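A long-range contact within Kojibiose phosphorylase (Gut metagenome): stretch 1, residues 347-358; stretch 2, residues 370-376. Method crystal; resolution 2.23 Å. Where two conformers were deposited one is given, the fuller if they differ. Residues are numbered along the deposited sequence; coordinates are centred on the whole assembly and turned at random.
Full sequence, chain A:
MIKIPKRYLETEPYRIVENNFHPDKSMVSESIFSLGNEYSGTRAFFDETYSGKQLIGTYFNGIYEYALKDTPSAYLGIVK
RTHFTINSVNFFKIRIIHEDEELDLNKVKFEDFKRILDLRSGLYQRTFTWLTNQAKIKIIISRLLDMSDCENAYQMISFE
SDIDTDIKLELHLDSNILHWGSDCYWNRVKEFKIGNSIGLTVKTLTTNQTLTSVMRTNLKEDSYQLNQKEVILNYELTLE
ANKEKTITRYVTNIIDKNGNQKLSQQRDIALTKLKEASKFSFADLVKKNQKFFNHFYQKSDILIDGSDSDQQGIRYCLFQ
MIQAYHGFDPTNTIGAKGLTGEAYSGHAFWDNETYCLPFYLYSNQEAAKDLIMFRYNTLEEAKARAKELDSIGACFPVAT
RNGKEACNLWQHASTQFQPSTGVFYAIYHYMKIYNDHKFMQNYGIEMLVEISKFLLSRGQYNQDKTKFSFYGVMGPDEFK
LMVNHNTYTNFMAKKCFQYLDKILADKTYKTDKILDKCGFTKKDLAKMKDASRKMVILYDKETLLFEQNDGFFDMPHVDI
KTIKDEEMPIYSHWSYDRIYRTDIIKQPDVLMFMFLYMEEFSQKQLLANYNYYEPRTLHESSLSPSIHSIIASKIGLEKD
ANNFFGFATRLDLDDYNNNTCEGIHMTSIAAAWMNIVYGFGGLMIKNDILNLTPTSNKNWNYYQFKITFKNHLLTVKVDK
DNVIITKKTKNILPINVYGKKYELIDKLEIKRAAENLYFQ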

# COMPACT_ATOMS: atom_id res chain seq x y z
N HIS A 347 -17.10 8.25 -10.03
CA HIS A 347 -16.44 9.14 -9.04
C HIS A 347 -16.13 10.51 -9.66
O HIS A 347 -15.77 10.54 -10.82
CB HIS A 347 -15.12 8.57 -8.49
CG HIS A 347 -15.30 7.45 -7.53
ND1 HIS A 347 -14.26 6.60 -7.21
CD2 HIS A 347 -16.38 7.04 -6.83
CE1 HIS A 347 -14.68 5.70 -6.35
NE2 HIS A 347 -16.00 5.95 -6.10
N ALA A 348 -16.31 11.58 -8.87
CA ALA A 348 -15.83 12.95 -9.13
C ALA A 348 -14.37 13.02 -8.70
O ALA A 348 -14.03 12.43 -7.64
CB ALA A 348 -16.65 13.97 -8.36
N PHE A 349 -13.56 13.72 -9.48
CA PHE A 349 -12.15 14.04 -9.15
C PHE A 349 -12.00 15.56 -9.20
O PHE A 349 -12.95 16.25 -9.64
CB PHE A 349 -11.21 13.31 -10.11
CG PHE A 349 -11.26 11.81 -10.04
CD1 PHE A 349 -12.30 11.10 -10.62
CD2 PHE A 349 -10.27 11.09 -9.37
CE1 PHE A 349 -12.34 9.71 -10.55
CE2 PHE A 349 -10.33 9.71 -9.28
CZ PHE A 349 -11.36 9.02 -9.88
N TRP A 350 -10.84 16.07 -8.78
CA TRP A 350 -10.51 17.52 -8.81
C TRP A 350 -10.68 18.09 -10.23
O TRP A 350 -10.86 19.33 -10.31
CB TRP A 350 -9.09 17.72 -8.28
CG TRP A 350 -8.04 17.38 -9.30
CD1 TRP A 350 -7.79 16.17 -9.87
CD2 TRP A 350 -7.09 18.30 -9.85
NE1 TRP A 350 -6.76 16.27 -10.75
CE2 TRP A 350 -6.31 17.57 -10.77
CE3 TRP A 350 -6.83 19.67 -9.68
CZ2 TRP A 350 -5.27 18.17 -11.49
CZ3 TRP A 350 -5.81 20.25 -10.39
CH2 TRP A 350 -5.05 19.52 -11.31
N ASP A 351 -10.63 17.20 -11.25
CA ASP A 351 -10.88 17.46 -12.71
C ASP A 351 -12.18 18.23 -12.93
O ASP A 351 -12.22 19.04 -13.87
CB ASP A 351 -11.14 16.18 -13.53
CG ASP A 351 -10.02 15.17 -13.55
OD1 ASP A 351 -9.56 14.81 -12.45
OD2 ASP A 351 -9.60 14.77 -14.67
N ASN A 352 -13.20 17.89 -12.15
CA ASN A 352 -14.54 18.51 -12.27
C ASN A 352 -14.35 20.02 -12.13
O ASN A 352 -14.85 20.74 -12.98
CB ASN A 352 -15.54 17.95 -11.25
CG ASN A 352 -16.04 16.58 -11.62
OD1 ASN A 352 -15.54 15.96 -12.55
ND2 ASN A 352 -17.07 16.10 -10.94
N GLU A 353 -13.63 20.44 -11.09
CA GLU A 353 -13.52 21.85 -10.69
C GLU A 353 -12.53 22.59 -11.61
O GLU A 353 -12.79 23.74 -11.90
CB GLU A 353 -13.10 21.96 -9.23
CG GLU A 353 -14.22 21.66 -8.25
CD GLU A 353 -14.70 20.22 -8.19
OE1 GLU A 353 -13.86 19.29 -8.28
OE2 GLU A 353 -15.92 20.03 -8.03
N THR A 354 -11.46 21.94 -12.07
CA THR A 354 -10.30 22.63 -12.65
C THR A 354 -10.27 22.48 -14.18
O THR A 354 -9.42 23.15 -14.77
CB THR A 354 -9.01 22.08 -12.02
OG1 THR A 354 -8.96 20.66 -12.17
CG2 THR A 354 -8.93 22.45 -10.55
N TYR A 355 -11.09 21.60 -14.77
CA TYR A 355 -11.03 21.21 -16.22
C TYR A 355 -12.44 21.17 -16.83
O TYR A 355 -12.65 21.71 -17.94
CB TYR A 355 -10.48 19.79 -16.42
CG TYR A 355 -8.99 19.57 -16.55
CD1 TYR A 355 -8.15 19.63 -15.46
CD2 TYR A 355 -8.43 19.19 -17.77
CE1 TYR A 355 -6.79 19.38 -15.58
CE2 TYR A 355 -7.08 18.92 -17.91
CZ TYR A 355 -6.25 19.01 -16.80
OH TYR A 355 -4.91 18.78 -16.91
N CYS A 356 -13.38 20.49 -16.17
CA CYS A 356 -14.76 20.32 -16.68
C CYS A 356 -15.59 21.59 -16.49
O CYS A 356 -16.35 21.92 -17.38
CB CYS A 356 -15.47 19.13 -16.05
SG CYS A 356 -14.59 17.58 -16.37
N LEU A 357 -15.42 22.32 -15.39
CA LEU A 357 -16.34 23.44 -15.03
C LEU A 357 -16.43 24.46 -16.16
O LEU A 357 -17.52 24.91 -16.48
CB LEU A 357 -15.87 24.09 -13.73
CG LEU A 357 -16.76 25.20 -13.19
CD1 LEU A 357 -18.16 24.67 -12.94
CD2 LEU A 357 -16.18 25.78 -11.92
N PRO A 358 -15.31 24.92 -16.77
CA PRO A 358 -15.37 26.07 -17.67
C PRO A 358 -16.38 25.96 -18.83
O PRO A 358 -17.02 26.92 -19.16
CB PRO A 358 -13.95 26.11 -18.23
CG PRO A 358 -13.11 25.58 -17.09
CD PRO A 358 -13.94 24.43 -16.58
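Stretch 2 (370-376) DLIMFRY

Two helices that run nearly antiparallel can be joined by leucines at one end and by a buried ion pair at the other, and residues 370-376 of kojibiose phosphorylase illustrate the arrangement. The whole of this stretch is helical, and its axis runs at 165° to that of helix 351-358, approaching it to 10.8 Å. Asp370 makes no contact across the gap, but its carbonyl accepts the backbone hydrogen bond of Phe374 N. Leu371 points toward the partner and meets Leu357, CD1 to CD1 at 3.8 Å; here the backbones lie 7.5 Å apart, CA to CA. Leu371 O also receives a hydrogen bond of 3.1 Å from water 2, which donates another to Glu353 OE2 at 2.8 Å. Ile372 starts sideways, yet its CD1 comes within 4.5 Å of Leu357 CD2. Met373 is out of reach. Phe374, with chi1 in the t well, brings CE2 to 4.3 Å from Ala348 CB. Arg375 points toward stretch 1 and reaches across to it to form a two-pronged salt bridge: NE donates to Glu353 OE2 and NH2 to Glu353 OE1, each at 2.9 Å. Glu353 OE1 and Phe349 O both lie at the edge of the Arg375 guanidinium, near its plane. Arg375 NH2 is also 3.5 Å from Phe349 O. Tyr376 points out of reach.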

# COMPACT_ATOMS: atom_id res chain seq x y z
N ASP A 370 -24.54 24.16 -9.90
CA ASP A 370 -24.92 22.82 -9.37
C ASP A 370 -23.67 21.97 -9.14
O ASP A 370 -23.61 21.29 -8.09
CB ASP A 370 -25.97 22.14 -10.24
CG ASP A 370 -27.39 22.55 -9.87
OD1 ASP A 370 -27.52 23.38 -8.97
OD2 ASP A 370 -28.37 22.06 -10.50
N LEU A 371 -22.69 22.04 -10.04
CA LEU A 371 -21.38 21.36 -9.85
C LEU A 371 -20.77 21.78 -8.51
O LEU A 371 -20.30 20.89 -7.78
CB LEU A 371 -20.44 21.65 -11.02
CG LEU A 371 -20.73 20.83 -12.25
CD1 LEU A 371 -19.84 21.25 -13.41
CD2 LEU A 371 -20.54 19.35 -11.96
N ILE A 372 -20.79 23.08 -8.16
CA ILE A 372 -20.25 23.56 -6.85
C ILE A 372 -21.19 23.14 -5.70
O ILE A 372 -20.68 22.79 -4.63
CB ILE A 372 -19.98 25.06 -6.90
CG1 ILE A 372 -18.91 25.36 -7.96
CG2 ILE A 372 -19.58 25.59 -5.55
CD1 ILE A 372 -19.12 26.70 -8.65
N MET A 373 -22.51 23.12 -5.92
CA MET A 373 -23.50 22.78 -4.85
C MET A 373 -23.32 21.31 -4.47
O MET A 373 -23.50 20.94 -3.27
CB MET A 373 -24.95 23.01 -5.30
CG MET A 373 -25.36 24.47 -5.37
SD MET A 373 -24.96 25.45 -3.93
CE MET A 373 -25.85 24.57 -2.66
N PHE A 374 -22.94 20.48 -5.45
CA PHE A 374 -22.61 19.08 -5.13
C PHE A 374 -21.61 19.08 -3.98
O PHE A 374 -21.76 18.24 -3.08
CB PHE A 374 -22.07 18.30 -6.33
CG PHE A 374 -21.30 17.08 -5.89
CD1 PHE A 374 -21.94 15.99 -5.33
CD2 PHE A 374 -19.92 17.07 -5.97
CE1 PHE A 374 -21.23 14.88 -4.91
CE2 PHE A 374 -19.20 15.96 -5.53
CZ PHE A 374 -19.86 14.87 -5.01
N ARG A 375 -20.60 19.97 -4.04
CA ARG A 375 -19.52 20.05 -3.02
C ARG A 375 -20.05 20.68 -1.73
O ARG A 375 -19.65 20.25 -0.66
CB ARG A 375 -18.32 20.84 -3.56
CG ARG A 375 -17.67 20.20 -4.78
CD ARG A 375 -17.12 18.80 -4.53
NE ARG A 375 -16.20 18.39 -5.60
CZ ARG A 375 -15.46 17.29 -5.63
NH1 ARG A 375 -15.51 16.42 -4.64
NH2 ARG A 375 -14.67 17.05 -6.66
N TYR A 376 -20.90 21.70 -1.82
CA TYR A 376 -21.53 22.29 -0.62
C TYR A 376 -22.29 21.18 0.10
O TYR A 376 -22.19 21.07 1.32
CB TYR A 376 -22.46 23.47 -0.93
CG TYR A 376 -23.02 24.04 0.34
CD1 TYR A 376 -22.27 24.87 1.15
CD2 TYR A 376 -24.24 23.59 0.83
CE1 TYR A 376 -22.74 25.31 2.37
CE2 TYR A 376 -24.73 24.01 2.05
CZ TYR A 376 -23.98 24.87 2.83
OH TYR A 376 -24.49 25.28 4.03
O HOH W 1 -13.44 14.56 -5.78
O HOH W 2 -18.33 18.71 -8.68